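Local coordinates for protein benzoylformate Decarboxylase (Polynucleobacter necessarius, PDB 4K9Q) that binds thiamine diphosphate and magnesium and, as a benzoylformate decarboxylase of the TPP enzyme family, probably converts benzoylformate to benzaldehyde and carbon dioxide, at residues Val187-Phe190 / Ala191-Thr195; Ser296-Pro299 / Asn300-Ser303; Asp314-Leu317 / Phe318-Ala322. One frame throughout, in Å; residues are numbered along the deposited sequence.

Contact 1 of 3, residues Val187-Phe190 / Ala191-Thr195; sequences VKEF and AQRIT
Two donors grip Glu189 O: the backbone N of Arg193, at 3.1 Å, and a water 2.8 Å from it. The same water donates a second hydrogen to Gln192 OE1, an i to i+3 bridge to the helix backbone. The amide nitrogen of Gln192, NE2, lies 3.4 Å from Lys188 CE. The extended Lys188 chain slants across Gln192, and with Lys188 CG anti to the backbone N (chi1 -175°) the lysine stands out along this exposed flank. This pair and Glu189 with Arg193 are i to i+4 neighbours within helix 184-196, which leads into the parallel, Rossmann-like sheet of the central domain. Two residues nearer the N terminus, Ala191 N donates to Val187 O at 2.8 Å. The opposite charges of Glu189 OE2 and Arg193 NH1 stay 4.4 Å apart, too far for a salt bridge, and a second water joins them. It donates to Glu189 OE2 at 2.6 Å and accepts from Arg193 NH1, in the guanidinium plane at its edge. Arg193 CG, beside the backbone N (chi1 -66°), rests 3.4 Å from Glu189 O, and bends at chi2 and chi3 turn the guanidinium toward this water. Arg193 NH1 also forms a salt bridge with Asp309 and NH2 bonds to Thr291, while Glu189 OE1 pairs with Lys186 of the same helix. Phe190 and Ile194, with Arg193 beside them, pack on Leu293 of strand 291-296.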
# COMPACT_ATOMS: atom_id res chain seq x y z
N VAL A 187 -11.15 27.24 21.94
CA VAL A 187 -12.07 28.32 21.59
C VAL A 187 -11.75 29.54 22.44
O VAL A 187 -11.69 30.66 21.94
CB VAL A 187 -13.54 27.94 21.81
CG1 VAL A 187 -14.44 29.12 21.45
CG2 VAL A 187 -13.92 26.72 20.98
N LYS A 188 -11.54 29.32 23.74
CA LYS A 188 -11.21 30.41 24.66
C LYS A 188 -9.90 31.09 24.26
O LYS A 188 -9.82 32.31 24.19
CB LYS A 188 -11.12 29.88 26.09
CG LYS A 188 -10.88 30.96 27.13
CD LYS A 188 -10.94 30.40 28.55
CE LYS A 188 -10.61 31.46 29.59
NZ LYS A 188 -10.62 30.93 30.99
N GLU A 189 -8.88 30.28 23.98
CA GLU A 189 -7.60 30.79 23.53
C GLU A 189 -7.74 31.62 22.25
O GLU A 189 -7.21 32.73 22.14
CB GLU A 189 -6.63 29.63 23.31
CG GLU A 189 -5.25 30.07 22.81
CD GLU A 189 -4.41 28.91 22.32
OE1 GLU A 189 -4.71 27.75 22.69
OE2 GLU A 189 -3.45 29.16 21.56
N PHE A 190 -8.47 31.07 21.27
CA PHE A 190 -8.64 31.78 20.00
C PHE A 190 -9.42 33.08 20.19
O PHE A 190 -9.08 34.11 19.60
CB PHE A 190 -9.33 30.89 18.96
CG PHE A 190 -8.42 29.87 18.32
CD1 PHE A 190 -7.30 29.39 18.97
CD2 PHE A 190 -8.70 29.41 17.03
CE1 PHE A 190 -6.47 28.46 18.37
CE2 PHE A 190 -7.87 28.48 16.43
CZ PHE A 190 -6.76 28.01 17.08
N ALA A 191 -10.47 33.03 21.01
CA ALA A 191 -11.28 34.22 21.28
C ALA A 191 -10.43 35.31 21.92
O ALA A 191 -10.55 36.49 21.58
CB ALA A 191 -12.47 33.87 22.16
N GLN A 192 -9.57 34.92 22.85
CA GLN A 192 -8.67 35.87 23.50
C GLN A 192 -7.76 36.56 22.48
O GLN A 192 -7.56 37.77 22.53
CB GLN A 192 -7.84 35.19 24.58
CG GLN A 192 -8.63 34.76 25.80
CD GLN A 192 -7.82 33.89 26.76
OE1 GLN A 192 -6.65 33.58 26.51
NE2 GLN A 192 -8.45 33.48 27.86
N ARG A 193 -7.19 35.77 21.57
CA ARG A 193 -6.33 36.33 20.52
C ARG A 193 -7.11 37.32 19.68
O ARG A 193 -6.64 38.41 19.38
CB ARG A 193 -5.76 35.22 19.63
CG ARG A 193 -4.80 34.28 20.35
CD ARG A 193 -3.37 34.79 20.27
NE ARG A 193 -2.86 34.79 18.90
CZ ARG A 193 -2.40 33.71 18.27
NH1 ARG A 193 -2.39 32.54 18.89
NH2 ARG A 193 -1.96 33.80 17.02
N ILE A 194 -8.32 36.93 19.29
CA ILE A 194 -9.13 37.78 18.42
C ILE A 194 -9.50 39.09 19.12
O ILE A 194 -9.39 40.17 18.55
CB ILE A 194 -10.41 37.05 17.96
CG1 ILE A 194 -10.03 35.88 17.04
CG2 ILE A 194 -11.34 38.01 17.25
CD1 ILE A 194 -11.18 34.94 16.74
N THR A 195 -9.93 38.98 20.38
CA THR A 195 -10.33 40.14 21.16
C THR A 195 -9.18 41.13 21.32
O THR A 195 -9.37 42.34 21.28
CB THR A 195 -10.88 39.71 22.54
OG1 THR A 195 -12.10 38.98 22.36
CG2 THR A 195 -11.15 40.92 23.41
O HOH W 1 -2.60 31.63 21.67
O HOH W 2 -5.09 33.38 23.92

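Contact 2 of 3, residues Ser296-Pro299 / Asn300-Ser303; sequences SDDP and NMTS
An N-terminal helix cap joins Asp298 to Asn300 at the start of helix 299-303. Asp298 occupies the N-cap position, and its OD1 accepts from Asn300 N at 2.9 Å, the donor approaching from well above the carboxylate plane. The side chains of Asp298 and Asn300 run side by side in the same direction, with carboxylate and amide planes 34° apart. The other carboxylate oxygen, Asp298 OD2, faces Met301, whose chain, bent at chi2 and chi3, crosses the aspartate and brings CE to 3.8 Å from OD2. The bonds to Asp298 O from Met301 N and Thr302 N are both weak, whereas Pro299 O receives a sound one from Ser303 N at 2.9 Å. Just upstream, Ser296 OG accepts from Asp298 N at 3.2 Å, forming an ST turn, and also touches Met301 CB at 3.5 Å. Ser296 CB meets Thr302 CG2. Gln148 of the second subunit bonds through OE1 to Thr302 OG1 and through NE2 to Pro299 O; Asn300 OD1 bonds to Lys304 of its own chain. The capped turn thus leads from strand 291-296 into the short helix of a beta-alpha-beta crossover to strand 309-312, typical of a Rossmann-like parallel sheet.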
# COMPACT_ATOMS: atom_id res chain seq x y z
N SER A 296 -10.30 23.95 10.99
CA SER A 296 -10.71 23.07 9.90
C SER A 296 -11.41 21.87 10.51
O SER A 296 -11.11 21.50 11.65
CB SER A 296 -9.50 22.60 9.08
OG SER A 296 -9.88 21.63 8.11
N ASP A 297 -12.33 21.25 9.78
CA ASP A 297 -12.97 20.05 10.30
C ASP A 297 -12.16 18.78 10.00
O ASP A 297 -12.54 17.69 10.40
CB ASP A 297 -14.43 19.95 9.81
CG ASP A 297 -14.53 19.75 8.31
OD1 ASP A 297 -13.66 19.05 7.73
OD2 ASP A 297 -15.50 20.28 7.71
N ASP A 298 -11.03 18.96 9.33
CA ASP A 298 -10.21 17.85 8.85
C ASP A 298 -8.81 17.91 9.47
O ASP A 298 -8.02 18.79 9.15
CB ASP A 298 -10.09 17.98 7.32
CG ASP A 298 -9.31 16.84 6.68
OD1 ASP A 298 -8.80 15.96 7.40
OD2 ASP A 298 -9.22 16.84 5.43
N PRO A 299 -8.50 16.97 10.38
CA PRO A 299 -7.17 16.97 11.01
C PRO A 299 -6.03 16.91 9.98
O PRO A 299 -4.92 17.36 10.26
CB PRO A 299 -7.19 15.70 11.88
CG PRO A 299 -8.64 15.45 12.15
CD PRO A 299 -9.34 15.85 10.86
N ASN A 300 -6.29 16.38 8.79
CA ASN A 300 -5.26 16.37 7.76
C ASN A 300 -4.86 17.79 7.36
O ASN A 300 -3.67 18.08 7.19
CB ASN A 300 -5.72 15.57 6.53
CG ASN A 300 -4.68 15.58 5.40
OD1 ASN A 300 -4.85 16.27 4.39
ND2 ASN A 300 -3.61 14.83 5.58
N MET A 301 -5.85 18.67 7.23
CA MET A 301 -5.59 20.06 6.83
C MET A 301 -4.78 20.81 7.87
O MET A 301 -3.81 21.50 7.54
CB MET A 301 -6.89 20.81 6.55
CG MET A 301 -7.63 20.28 5.35
SD MET A 301 -6.57 20.40 3.89
CE MET A 301 -6.86 18.78 3.19
N THR A 302 -5.18 20.69 9.13
CA THR A 302 -4.44 21.38 10.17
C THR A 302 -3.04 20.77 10.35
O THR A 302 -2.09 21.48 10.68
CB THR A 302 -5.22 21.38 11.50
OG1 THR A 302 -5.70 20.06 11.76
CG2 THR A 302 -6.41 22.36 11.42
N SER A 303 -2.90 19.46 10.11
CA SER A 303 -1.60 18.82 10.32
C SER A 303 -0.52 19.32 9.37
O SER A 303 0.67 19.25 9.69
CB SER A 303 -1.71 17.29 10.23
OG SER A 303 -1.77 16.84 8.88

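Contact 3 of 3, residues Asp314-Leu317 / Phe318-Ala322; sequences DSKL and FLIEA
The ring of Phe318, the residue whose backbone N bonds to Asp314 O at 3.0 Å, carries the methyl of Ala322 on one face: Ala322 CB lies 3.7 Å above the ring plane, offset toward the rim. This places two residues one helical turn apart against each other, the ring being brought there with its CG anti to the backbone N (chi1 174°). Asp314 is the N-cap of helix 315-323. Its OD2 accepts from Leu317 N at 3.1 Å through the anti lone pair, and its OD1 accepts from Gln149, so both carboxylate oxygens have partners. Along the next flank Lys316 and Ile320 meet obliquely, Lys316 CG touching Ile320 CD1 at 3.9 Å, and Ile320 CG1 comes to 3.3 Å from Lys316 O. A water donates both to Leu317 O and to Glu321 OE2, which also forms a salt bridge with Lys324. The helix lies beside helix 214-224, where Leu319 and Ala322 meet Phe220. Ser315, Phe318 and Leu319 pack on Ile270 of strand 266-270, Ser315 also reaches helix 207-210, and Leu317 rests on Pro184 of the second subunit.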
# COMPACT_ATOMS: atom_id res chain seq x y z
N ASP A 314 -15.85 21.22 13.40
CA ASP A 314 -16.90 21.62 12.47
C ASP A 314 -16.97 23.15 12.45
O ASP A 314 -16.90 23.79 13.51
CB ASP A 314 -18.24 21.05 12.93
CG ASP A 314 -19.37 21.39 11.99
OD1 ASP A 314 -19.56 20.64 11.00
OD2 ASP A 314 -20.08 22.40 12.23
N SER A 315 -17.10 23.74 11.27
CA SER A 315 -17.11 25.19 11.17
C SER A 315 -18.29 25.82 11.92
O SER A 315 -18.14 26.84 12.58
CB SER A 315 -17.16 25.63 9.71
OG SER A 315 -15.85 25.68 9.17
N LYS A 316 -19.46 25.22 11.78
CA LYS A 316 -20.65 25.77 12.42
C LYS A 316 -20.49 25.74 13.94
O LYS A 316 -20.74 26.75 14.61
CB LYS A 316 -21.91 25.01 11.99
CG LYS A 316 -23.19 25.75 12.36
CD LYS A 316 -24.42 25.07 11.82
CE LYS A 316 -25.66 25.87 12.19
NZ LYS A 316 -26.91 25.15 11.84
N LEU A 317 -20.08 24.60 14.47
CA LEU A 317 -19.90 24.47 15.91
C LEU A 317 -18.88 25.48 16.43
O LEU A 317 -19.09 26.10 17.48
CB LEU A 317 -19.49 23.05 16.28
CG LEU A 317 -20.60 22.04 15.97
CD1 LEU A 317 -20.21 20.66 16.45
CD2 LEU A 317 -21.90 22.47 16.62
N PHE A 318 -17.78 25.67 15.70
CA PHE A 318 -16.80 26.67 16.13
C PHE A 318 -17.36 28.09 16.10
O PHE A 318 -17.19 28.84 17.05
CB PHE A 318 -15.53 26.65 15.29
CG PHE A 318 -14.60 27.78 15.64
CD1 PHE A 318 -13.75 27.68 16.74
CD2 PHE A 318 -14.63 28.97 14.92
CE1 PHE A 318 -12.91 28.74 17.08
CE2 PHE A 318 -13.80 30.02 15.25
CZ PHE A 318 -12.94 29.91 16.33
N LEU A 319 -18.00 28.47 15.00
CA LEU A 319 -18.51 29.83 14.87
C LEU A 319 -19.54 30.16 15.96
O LEU A 319 -19.56 31.26 16.50
CB LEU A 319 -19.10 30.05 13.47
CG LEU A 319 -18.04 30.15 12.37
CD1 LEU A 319 -18.64 29.90 11.00
CD2 LEU A 319 -17.33 31.51 12.43
N ILE A 320 -20.38 29.19 16.28
CA ILE A 320 -21.38 29.36 17.34
C ILE A 320 -20.70 29.57 18.70
O ILE A 320 -21.07 30.48 19.46
CB ILE A 320 -22.35 28.16 17.40
CG1 ILE A 320 -23.27 28.17 16.17
CG2 ILE A 320 -23.17 28.20 18.67
CD1 ILE A 320 -24.01 26.88 15.97
N GLU A 321 -19.70 28.75 19.01
CA GLU A 321 -19.00 28.87 20.28
C GLU A 321 -18.17 30.16 20.38
O GLU A 321 -18.12 30.79 21.44
CB GLU A 321 -18.12 27.64 20.53
CG GLU A 321 -18.91 26.37 20.82
CD GLU A 321 -19.97 26.57 21.90
OE1 GLU A 321 -19.60 26.95 23.03
OE2 GLU A 321 -21.17 26.36 21.62
N ALA A 322 -17.52 30.54 19.29
CA ALA A 322 -16.64 31.70 19.32
C ALA A 322 -17.45 32.98 19.46
O ALA A 322 -17.05 33.91 20.15
CB ALA A 322 -15.78 31.74 18.08
O HOH W 3 -21.43 24.86 19.32

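All three contacts are local and follow one another in series along the central domain; none closes a long loop, and none nests in or crosses another. Contact 1 lies on helix 184-196, ahead of strand 201-204, the first strand of the central domain's parallel sheet. Contact 2 follows strand 291-296 and starts the crossover to the edge strand 309-312, after which contact 3 opens the next helix. Contacts 1 and 3 touch, with Val187 CG1 4.0 Å from Ala322 CA, so helices 184-196 and 315-323 pack together. Contacts 2 and 3 meet where Asp297 CB approaches Asp314 CA at 4.0 Å, joining two loops that follow neighbouring strands. Contacts 1 and 2 do not touch.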